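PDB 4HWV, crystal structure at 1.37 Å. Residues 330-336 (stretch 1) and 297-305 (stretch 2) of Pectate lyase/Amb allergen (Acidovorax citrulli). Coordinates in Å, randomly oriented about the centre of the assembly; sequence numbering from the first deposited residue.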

ATOM      1  N   HIS A 330       9.810  17.428  -1.987  1.00  3.81           N
ATOM      2  CA  HIS A 330       8.362  17.335  -2.087  1.00  4.23           C
ATOM      3  C   HIS A 330       7.886  16.661  -0.799  1.00  4.37           C
ATOM      4  O   HIS A 330       8.225  15.508  -0.541  1.00  5.30           O
ATOM      5  CB  HIS A 330       7.996  16.500  -3.310  1.00  4.30           C
ATOM      6  CG  HIS A 330       6.549  16.567  -3.699  1.00  4.18           C
ATOM      7  ND1 HIS A 330       6.050  15.815  -4.739  1.00  5.48           N
ATOM      8  CD2 HIS A 330       5.515  17.319  -3.241  1.00  4.46           C
ATOM      9  CE1 HIS A 330       4.762  16.075  -4.889  1.00  6.00           C
ATOM     10  NE2 HIS A 330       4.410  16.981  -3.991  1.00  5.16           N
ATOM     11  N   PHE A 331       7.136  17.411   0.018  1.00  3.78           N
ATOM     12  CA  PHE A 331       6.572  16.919   1.273  1.00  3.89           C
ATOM     13  C   PHE A 331       5.084  16.684   1.003  1.00  4.24           C
ATOM     14  O   PHE A 331       4.275  17.609   1.128  1.00  4.85           O
ATOM     15  CB  PHE A 331       6.717  17.975   2.372  1.00  4.13           C
ATOM     16  CG  PHE A 331       8.149  18.324   2.752  1.00  4.46           C
ATOM     17  CD1 PHE A 331       9.111  17.341   3.039  1.00  4.73           C
ATOM     18  CD2 PHE A 331       8.507  19.652   2.885  1.00  4.65           C
ATOM     19  CE1 PHE A 331      10.396  17.710   3.431  1.00  5.30           C
ATOM     20  CE2 PHE A 331       9.792  20.032   3.287  1.00  4.92           C
ATOM     21  CZ  PHE A 331      10.728  19.063   3.582  1.00  4.88           C
ATOM     22  N   GLN A 332       4.725  15.463   0.613  1.00  3.90           N
ATOM     23  CA  GLN A 332       3.381  15.173   0.110  1.00  4.73           C
ATOM     24  C   GLN A 332       2.635  14.220   1.029  1.00  4.82           C
ATOM     25  O   GLN A 332       3.170  13.181   1.407  1.00  5.53           O
ATOM     26  CB  GLN A 332       3.485  14.571  -1.296  1.00  5.54           C
ATOM     27  CG  GLN A 332       2.140  14.257  -1.930  1.00  6.31           C
ATOM     28  CD  GLN A 332       2.260  13.692  -3.327  1.00  7.56           C
ATOM     29  OE1 GLN A 332       3.282  13.130  -3.700  1.00  9.15           O
ATOM     30  NE2 GLN A 332       1.193  13.811  -4.099  1.00  9.41           N
ATOM     31  N   ASN A 333       1.404  14.560   1.390  1.00  4.38           N
ATOM     32  CA  ASN A 333       0.612  13.671   2.239  1.00  4.72           C
ATOM     33  C   ASN A 333       1.353  13.287   3.511  1.00  4.48           C
ATOM     34  O   ASN A 333       1.357  12.116   3.911  1.00  4.31           O
ATOM     35  CB  ASN A 333       0.183  12.405   1.490  1.00  6.55           C
ATOM     36  CG  ASN A 333      -0.616  12.704   0.262  1.00  8.86           C
ATOM     37  OD1 ASN A 333      -1.138  13.810   0.088  1.00  9.10           O
ATOM     38  ND2 ASN A 333      -0.712  11.723  -0.614  1.00 11.68           N
ATOM     39  N   LEU A 334       1.967  14.281   4.154  1.00  4.71           N
ATOM     40  CA  LEU A 334       2.573  14.098   5.470  1.00  4.75           C
ATOM     41  C   LEU A 334       1.697  14.814   6.491  1.00  5.06           C
ATOM     42  O   LEU A 334       1.216  15.934   6.243  1.00  5.50           O
ATOM     43  CB  LEU A 334       3.993  14.676   5.527  1.00  5.12           C
ATOM     44  CG  LEU A 334       4.966  14.234   4.429  1.00  4.80           C
ATOM     45  CD1 LEU A 334       6.314  14.941   4.613  1.00  5.08           C
ATOM     46  CD2 LEU A 334       5.150  12.708   4.454  1.00  4.73           C
ATOM     47  N   ARG A 335       1.514  14.194   7.653  1.00  4.56           N
ATOM     48  CA  ARG A 335       0.614  14.779   8.639  1.00  5.26           C
ATOM     49  C   ARG A 335       1.236  15.861   9.521  1.00  5.27           C
ATOM     50  O   ARG A 335       0.601  16.883   9.789  1.00  5.84           O
ATOM     51  CB  ARG A 335       0.008  13.675   9.512  1.00  6.30           C
ATOM     52  CG  ARG A 335      -0.921  14.162  10.603  1.00  7.78           C
ATOM     53  CD  ARG A 335      -1.901  13.061  10.976  1.00  9.75           C
ATOM     54  NE  ARG A 335      -2.714  13.357  12.150  1.00 10.89           N
ATOM     55  CZ  ARG A 335      -3.842  14.063  12.128  1.00 11.31           C
ATOM     56  NH1 ARG A 335      -4.257  14.593  10.988  1.00 11.62           N
ATOM     57  NH2 ARG A 335      -4.535  14.254  13.251  1.00 12.89           N
ATOM     58  N   GLN A 336       2.468  15.649   9.978  1.00  5.13           N
ATOM     59  CA  GLN A 336       3.071  16.571  10.943  1.00  5.33           C
ATOM     60  C   GLN A 336       4.578  16.375  11.011  1.00  4.81           C
ATOM     61  O   GLN A 336       5.140  15.520  10.309  1.00  4.41           O
ATOM     62  CB  GLN A 336       2.448  16.394  12.337  1.00  6.37           C
ATOM     63  CG  GLN A 336       2.628  14.984  12.908  1.00  7.09           C
ATOM     64  CD  GLN A 336       1.869  14.782  14.195  1.00  7.65           C
ATOM     65  OE1 GLN A 336       2.019  15.563  15.135  1.00  9.35           O
ATOM     66  NE2 GLN A 336       1.031  13.743  14.238  1.00  8.34           N
TER
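Stretch 2, residues 297-305: FHDHDKAFL

Stretch 2 runs parallel to stretch 1 and in register with it, Phe-297 beside Phe-331 and each later residue beside its counterpart as far as Lys-302 and Gln-336; Phe-297 CA lies 5.1 Å from Phe-331 CA, and Lys-302 CA the same distance from Gln-336 CA. Both chains turn a corner at the same level, at Asn-333 and Asp-299, where positive phi values (53° and 63°) bend the backbone; such values are tolerated comparatively well by asparagine and aspartate.

The backbone polar groups begin in the alternating manner of parallel strands: Phe-297 N donates to His-330 O (2.8 Å), and Phe-297 O accepts from Gln-332 N (2.9 Å). At the corner, consecutive amides bond instead to consecutive carbonyls. Asp-299 N donates a hydrogen bond to Gln-332 O (3.1 Å) and His-300 N to Asn-333 O (3.2 Å); then Arg-335 N donates to His-300 O (3.1 Å) and Gln-336 N to Asp-301 O (3.0 Å). Ala-303 N closes the series on Gln-336 O, also at 3.0 Å and almost linear.

Side chains able to donate or accept extend this pattern. At the corner, Asn-333 ND2 donates to Asp-299 OD1 (3.3 Å), while Asp-299 OD2 accepts from His-298 ND1 (2.6 Å), so both carboxylate oxygens are used. Asp-301 is similarly occupied: its OD1 receives Gln-336 NE2 at 2.9 Å, the long amide side chain reaching back to it, and its OD2 accepts from a water at 2.7 Å. That water in turn accepts from Arg-335 NE (2.9 Å), linking two opposite charges that are too far apart for a salt bridge. His-300 NE2 donates to Lys-302 O (2.8 Å), within its own stretch.

The face with Phe-297, Phe-331 and Leu-334 also carries His-300. Phe-331 CE1 lies 3.6 Å from Phe-297 CD2 and 3.5 Å from Phe-304 CE2, while Leu-334 CD1 is in van der Waals contact with Ala-303 CB, at 3.9 Å.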

ATOM      1  N   PHE A 297       9.134  12.851  -0.179  1.00  3.63           N
ATOM      2  CA  PHE A 297       8.636  12.221   1.039  1.00  3.60           C
ATOM      3  C   PHE A 297       7.129  12.193   0.945  1.00  4.04           C
ATOM      4  O   PHE A 297       6.521  13.235   0.733  1.00  5.82           O
ATOM      5  CB  PHE A 297       8.988  13.055   2.279  1.00  4.37           C
ATOM      6  CG  PHE A 297      10.464  13.298   2.480  1.00  4.29           C
ATOM      7  CD1 PHE A 297      11.258  12.373   3.150  1.00  4.78           C
ATOM      8  CD2 PHE A 297      11.061  14.468   2.025  1.00  4.83           C
ATOM      9  CE1 PHE A 297      12.614  12.608   3.358  1.00  5.36           C
ATOM     10  CE2 PHE A 297      12.426  14.711   2.234  1.00  4.99           C
ATOM     11  CZ  PHE A 297      13.198  13.780   2.904  1.00  4.65           C
ATOM     12  N   HIS A 298       6.510  11.030   1.102  1.00  3.65           N
ATOM     13  CA  HIS A 298       5.054  10.988   0.963  1.00  4.62           C
ATOM     14  C   HIS A 298       4.402   9.943   1.828  1.00  4.48           C
ATOM     15  O   HIS A 298       4.998   8.908   2.116  1.00  5.58           O
ATOM     16  CB  HIS A 298       4.614  10.856  -0.515  1.00  5.37           C
ATOM     17  CG  HIS A 298       4.961   9.546  -1.175  1.00  5.05           C
ATOM     18  ND1 HIS A 298       4.099   8.466  -1.191  1.00  5.56           N
ATOM     19  CD2 HIS A 298       6.046   9.167  -1.903  1.00  6.30           C
ATOM     20  CE1 HIS A 298       4.643   7.479  -1.884  1.00  6.41           C
ATOM     21  NE2 HIS A 298       5.828   7.877  -2.320  1.00  6.48           N
ATOM     22  N   ASP A 299       3.175  10.227   2.258  1.00  3.82           N
ATOM     23  CA  ASP A 299       2.316   9.222   2.889  1.00  3.86           C
ATOM     24  C   ASP A 299       2.910   8.689   4.194  1.00  3.52           C
ATOM     25  O   ASP A 299       3.357   7.543   4.305  1.00  4.31           O
ATOM     26  CB  ASP A 299       1.976   8.105   1.904  1.00  4.47           C
ATOM     27  CG  ASP A 299       1.114   8.611   0.767  1.00  6.77           C
ATOM     28  OD1 ASP A 299      -0.046   8.978   1.030  1.00  9.02           O
ATOM     29  OD2 ASP A 299       1.603   8.714  -0.359  1.00  7.86           O
ATOM     30  N   HIS A 300       2.859   9.547   5.204  1.00  3.85           N
ATOM     31  CA  HIS A 300       3.439   9.227   6.492  1.00  3.56           C
ATOM     32  C   HIS A 300       2.940  10.244   7.502  1.00  4.47           C
ATOM     33  O   HIS A 300       2.598  11.382   7.127  1.00  4.63           O
ATOM     34  CB  HIS A 300       4.967   9.273   6.380  1.00  3.82           C
ATOM     35  CG  HIS A 300       5.675   8.953   7.651  1.00  3.45           C
ATOM     36  ND1 HIS A 300       6.022   7.663   8.005  1.00  3.82           N
ATOM     37  CD2 HIS A 300       6.118   9.757   8.646  1.00  3.71           C
ATOM     38  CE1 HIS A 300       6.632   7.688   9.175  1.00  4.35           C
ATOM     39  NE2 HIS A 300       6.716   8.944   9.579  1.00  3.81           N
ATOM     40  N   ASP A 301       2.885   9.847   8.776  1.00  4.68           N
ATOM     41  CA  ASP A 301       2.375  10.725   9.819  1.00  5.10           C
ATOM     42  C   ASP A 301       3.465  11.696  10.320  1.00  4.43           C
ATOM     43  O   ASP A 301       3.497  12.869   9.906  1.00  5.07           O
ATOM     44  CB  ASP A 301       1.767   9.882  10.955  1.00  5.97           C
ATOM     45  CG  ASP A 301       1.070  10.712  11.988  1.00  7.17           C
ATOM     46  OD1 ASP A 301       1.272  11.940  12.042  1.00  6.60           O
ATOM     47  OD2 ASP A 301       0.299  10.118  12.769  1.00  9.58           O
ATOM     48  N   LYS A 302       4.362  11.217  11.186  1.00  4.71           N
ATOM     49  CA  LYS A 302       5.338  12.080  11.853  1.00  5.08           C
ATOM     50  C   LYS A 302       6.652  12.050  11.087  1.00  4.24           C
ATOM     51  O   LYS A 302       7.461  11.129  11.244  1.00  5.08           O
ATOM     52  CB  LYS A 302       5.537  11.618  13.293  1.00  7.09           C
ATOM     53  CG  LYS A 302       4.235  11.687  14.076  1.00  9.92           C
ATOM     54  CD  LYS A 302       4.323  11.034  15.439  1.00 12.70           C
ATOM     55  CE  LYS A 302       2.958  11.011  16.116  1.00 15.12           C
ATOM     56  NZ  LYS A 302       2.965  10.285  17.422  1.00 17.84           N
ATOM     57  N   ALA A 303       6.885  13.059  10.253  1.00  4.46           N
ATOM     58  CA  ALA A 303       7.960  12.952   9.261  1.00  4.63           C
ATOM     59  C   ALA A 303       9.396  13.106   9.802  1.00  4.14           C
ATOM     60  O   ALA A 303      10.228  12.204   9.617  1.00  4.01           O
ATOM     61  CB  ALA A 303       7.707  13.934   8.143  1.00  5.34           C
ATOM     62  N   PHE A 304       9.691  14.256  10.411  1.00  3.59           N
ATOM     63  CA  PHE A 304      11.065  14.592  10.799  1.00  3.93           C
ATOM     64  C   PHE A 304      11.116  15.140  12.219  1.00  3.72           C
ATOM     65  O   PHE A 304      10.691  16.272  12.469  1.00  5.08           O
ATOM     66  CB  PHE A 304      11.667  15.638   9.847  1.00  4.70           C
ATOM     67  CG  PHE A 304      11.430  15.336   8.408  1.00  4.67           C
ATOM     68  CD1 PHE A 304      12.088  14.284   7.801  1.00  6.03           C
ATOM     69  CD2 PHE A 304      10.556  16.106   7.653  1.00  4.94           C
ATOM     70  CE1 PHE A 304      11.863  13.977   6.455  1.00  5.98           C
ATOM     71  CE2 PHE A 304      10.318  15.817   6.324  1.00  5.94           C
ATOM     72  CZ  PHE A 304      10.978  14.753   5.717  1.00  6.40           C
ATOM     73  N   LEU A 305      11.634  14.339  13.140  1.00  3.85           N
ATOM     74  CA  LEU A 305      11.871  14.803  14.495  1.00  4.42           C
ATOM     75  C   LEU A 305      13.314  15.288  14.556  1.00  4.34           C
ATOM     76  O   LEU A 305      14.253  14.488  14.412  1.00  4.94           O
ATOM     77  CB  LEU A 305      11.675  13.651  15.484  1.00  4.97           C
ATOM     78  CG  LEU A 305      11.779  14.032  16.965  1.00  6.44           C
ATOM     79  CD1 LEU A 305      10.570  14.863  17.387  1.00  7.28           C
ATOM     80  CD2 LEU A 305      11.869  12.789  17.822  1.00  7.46           C
TER
HETATM   81  O   HOH W   1      -1.426  11.636  14.094  1.00 14.97           O